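Local coordinates for succinyl-CoA ligase (ADP-forming) subunit alpha (PDB 6HXI), which belongs to the CoA-ligase alpha-subunit family, carries a citrate synthase-like C-terminal region, binds coenzyme A and packs against further copies of itself in a multi-chain assembly, at residues L390-K394 and Y571-L575. Residues are numbered along the deposited sequence; the frame is centred on the assembly and turned at random.
Sequences LLWFK and YLNGL
Tyr-571 lies against Trp-392 and Phe-393 where two helices of the largely helical C-terminal part meet. The C-terminal end of helix 383-393 is packed against the first turn of the long helix 571-594, which belongs to the citrate synthase-like C-terminal domain. The Tyr-571 ring slides alongside that of Phe-393. Their planes are 27° apart and the centroids 5.2 Å apart, with the rings slid so far that they hardly overlap. The closest atoms are Tyr-571 CD2 and Phe-393 CE2, 3.6 Å apart. Tyr-571 CG stands beside its own backbone N and anti to the carbonyl carbon (chi1 -78°), which carries the ring across to the other helix. There the ring edge meets a backbone oxygen in its plane: Tyr-571 CE2 is 3.3 Å from Trp-392 O. The hydroxyl reaches further, to a hydrogen bond with Arg-593 of a second subunit, another copy of this protein. Val-566 of helix 560-569 packs on both Phe-393 and Tyr-571.

One turn on, Gly-574 presents bare backbone to the indole of Trp-392. The six-membered part of the indole comes close, with Trp-392 CH2 3.6 Å from Gly-574 C. The other end of the indole is fixed by a hydrogen bond from NE1 to Ile-582 O of the second subunit. Trp-392 therefore joins two helices of its own chain to a neighbouring copy, in a buried setting. Leu-575 finishes the contact at the indole edge. Its side chain packs on Ile-405, Val-408 and Ile-409 of helix 399-412. Its N is hydrogen-bonded to Tyr-571 O within the helix, and its CB lies 4.1 Å from Trp-392 CZ3.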
ATOM      1  N   LEU B 390     -13.571  16.843 -14.483  1.00 24.55           N
ATOM      2  CA  LEU B 390     -14.893  16.443 -13.971  1.00 24.67           C
ATOM      3  C   LEU B 390     -14.833  15.698 -12.655  1.00 28.99           C
ATOM      4  O   LEU B 390     -15.511  16.077 -11.690  1.00 27.90           O
ATOM      5  CB  LEU B 390     -15.626  15.567 -15.009  1.00 24.49           C
ATOM      6  CG  LEU B 390     -16.026  16.243 -16.332  1.00 27.22           C
ATOM      7  CD1 LEU B 390     -16.503  15.181 -17.330  1.00 24.10           C
ATOM      8  CD2 LEU B 390     -17.133  17.281 -16.104  1.00 30.08           C
ATOM      9  N   LEU B 391     -14.017  14.648 -12.606  1.00 26.35           N
ATOM     10  CA  LEU B 391     -13.910  13.771 -11.428  1.00 24.66           C
ATOM     11  C   LEU B 391     -13.225  14.372 -10.234  1.00 26.68           C
ATOM     12  O   LEU B 391     -13.586  14.012  -9.119  1.00 22.61           O
ATOM     13  CB  LEU B 391     -13.257  12.441 -11.831  1.00 24.01           C
ATOM     14  CG  LEU B 391     -14.158  11.597 -12.776  1.00 28.30           C
ATOM     15  CD1 LEU B 391     -13.438  10.379 -13.244  1.00 30.11           C
ATOM     16  CD2 LEU B 391     -15.489  11.192 -12.091  1.00 28.09           C
ATOM     17  N   TRP B 392     -12.245  15.283 -10.428  1.00 24.49           N
ATOM     18  CA  TRP B 392     -11.563  15.900  -9.294  1.00 24.50           C
ATOM     19  C   TRP B 392     -12.067  17.318  -8.995  1.00 31.91           C
ATOM     20  O   TRP B 392     -12.154  17.676  -7.831  1.00 31.58           O
ATOM     21  CB  TRP B 392     -10.036  15.974  -9.499  1.00 24.03           C
ATOM     22  CG  TRP B 392      -9.308  14.665  -9.656  1.00 23.41           C
ATOM     23  CD1 TRP B 392      -9.850  13.427  -9.863  1.00 25.14           C
ATOM     24  CD2 TRP B 392      -7.893  14.510  -9.767  1.00 22.67           C
ATOM     25  NE1 TRP B 392      -8.861  12.512 -10.101  1.00 23.58           N
ATOM     26  CE2 TRP B 392      -7.644  13.153 -10.061  1.00 24.68           C
ATOM     27  CE3 TRP B 392      -6.801  15.402  -9.670  1.00 25.00           C
ATOM     28  CZ2 TRP B 392      -6.347  12.652 -10.234  1.00 24.33           C
ATOM     29  CZ3 TRP B 392      -5.508  14.892  -9.772  1.00 25.73           C
ATOM     30  CH2 TRP B 392      -5.292  13.543 -10.095  1.00 25.70           C
ATOM     31  N   PHE B 393     -12.303  18.166 -10.012  1.00 29.53           N
ATOM     32  CA  PHE B 393     -12.674  19.555  -9.698  1.00 29.38           C
ATOM     33  C   PHE B 393     -14.126  19.838  -9.912  1.00 33.98           C
ATOM     34  O   PHE B 393     -14.575  20.937  -9.590  1.00 33.33           O
ATOM     35  CB  PHE B 393     -11.796  20.573 -10.447  1.00 31.21           C
ATOM     36  CG  PHE B 393     -10.316  20.318 -10.314  1.00 33.91           C
ATOM     37  CD1 PHE B 393      -9.661  19.428 -11.172  1.00 38.15           C
ATOM     38  CD2 PHE B 393      -9.568  20.970  -9.350  1.00 36.61           C
ATOM     39  CE1 PHE B 393      -8.293  19.168 -11.038  1.00 37.11           C
ATOM     40  CE2 PHE B 393      -8.192  20.722  -9.228  1.00 38.72           C
ATOM     41  CZ  PHE B 393      -7.576  19.814 -10.063  1.00 36.50           C
ATOM     42  N   LYS B 394     -14.865  18.838 -10.424  1.00 31.29           N
ATOM     43  CA  LYS B 394     -16.287  18.947 -10.796  1.00 32.00           C
ATOM     44  C   LYS B 394     -16.491  20.135 -11.757  1.00 34.50           C
ATOM     45  O   LYS B 394     -17.365  20.962 -11.560  1.00 33.90           O
ATOM     46  CB  LYS B 394     -17.201  18.977  -9.559  1.00 33.22           C
ATOM     47  CG  LYS B 394     -17.240  17.643  -8.833  1.00 36.09           C
ATOM     48  CD  LYS B 394     -18.343  17.574  -7.789  1.00 35.20           C
ATOM     49  CE  LYS B 394     -18.065  18.461  -6.622  1.00 31.68           C
ATOM     50  NZ  LYS B 394     -19.262  18.619  -5.755  1.00 38.50           N
ATOM     51  N   TYR B 571      -4.592  17.795  -3.989  1.00 33.32           N
ATOM     52  CA  TYR B 571      -4.979  17.476  -5.363  1.00 31.24           C
ATOM     53  C   TYR B 571      -3.722  17.315  -6.207  1.00 33.79           C
ATOM     54  O   TYR B 571      -3.633  16.410  -7.027  1.00 35.19           O
ATOM     55  CB  TYR B 571      -5.782  18.635  -5.934  1.00 32.99           C
ATOM     56  CG  TYR B 571      -7.227  18.717  -5.498  1.00 34.13           C
ATOM     57  CD1 TYR B 571      -7.563  19.095  -4.200  1.00 37.24           C
ATOM     58  CD2 TYR B 571      -8.254  18.541  -6.406  1.00 34.31           C
ATOM     59  CE1 TYR B 571      -8.896  19.275  -3.818  1.00 36.71           C
ATOM     60  CE2 TYR B 571      -9.589  18.724  -6.036  1.00 35.32           C
ATOM     61  CZ  TYR B 571      -9.904  19.059  -4.731  1.00 39.27           C
ATOM     62  OH  TYR B 571     -11.210  19.235  -4.359  1.00 39.87           O
ATOM     63  N   LEU B 572      -2.741  18.155  -5.946  1.00 30.91           N
ATOM     64  CA  LEU B 572      -1.445  18.220  -6.632  1.00 32.98           C
ATOM     65  C   LEU B 572      -0.579  17.010  -6.357  1.00 36.59           C
ATOM     66  O   LEU B 572       0.119  16.572  -7.264  1.00 37.55           O
ATOM     67  CB  LEU B 572      -0.730  19.535  -6.294  1.00 33.83           C
ATOM     68  CG  LEU B 572      -0.997  20.714  -7.270  1.00 40.55           C
ATOM     69  CD1 LEU B 572      -2.447  20.865  -7.615  1.00 42.12           C
ATOM     70  CD2 LEU B 572      -0.471  22.017  -6.703  1.00 44.78           C
ATOM     71  N   ASN B 573      -0.677  16.404  -5.145  1.00 32.29           N
ATOM     72  CA  ASN B 573       0.009  15.152  -4.863  1.00 31.80           C
ATOM     73  C   ASN B 573      -0.624  14.033  -5.675  1.00 33.10           C
ATOM     74  O   ASN B 573       0.093  13.152  -6.138  1.00 33.00           O
ATOM     75  CB  ASN B 573      -0.011  14.805  -3.364  1.00 42.99           C
ATOM     76  CG  ASN B 573       0.976  15.628  -2.594  1.00 77.80           C
ATOM     77  OD1 ASN B 573       0.729  16.796  -2.290  1.00 70.50           O
ATOM     78  ND2 ASN B 573       2.160  15.075  -2.364  1.00 79.99           N
ATOM     79  N   GLY B 574      -1.941  14.095  -5.866  1.00 26.22           N
ATOM     80  CA  GLY B 574      -2.669  13.141  -6.685  1.00 24.10           C
ATOM     81  C   GLY B 574      -2.247  13.184  -8.140  1.00 30.27           C
ATOM     82  O   GLY B 574      -2.107  12.139  -8.768  1.00 30.75           O
ATOM     83  N   LEU B 575      -2.066  14.401  -8.701  1.00 27.77           N
ATOM     84  CA  LEU B 575      -1.645  14.585 -10.089  1.00 27.62           C
ATOM     85  C   LEU B 575      -0.246  13.990 -10.285  1.00 29.91           C
ATOM     86  O   LEU B 575      -0.039  13.220 -11.217  1.00 28.39           O
ATOM     87  CB  LEU B 575      -1.657  16.078 -10.454  1.00 27.85           C
ATOM     88  CG  LEU B 575      -1.519  16.449 -11.918  1.00 31.96           C
ATOM     89  CD1 LEU B 575      -2.567  15.733 -12.784  1.00 32.30           C
ATOM     90  CD2 LEU B 575      -1.592  17.970 -12.104  1.00 34.92           C
TER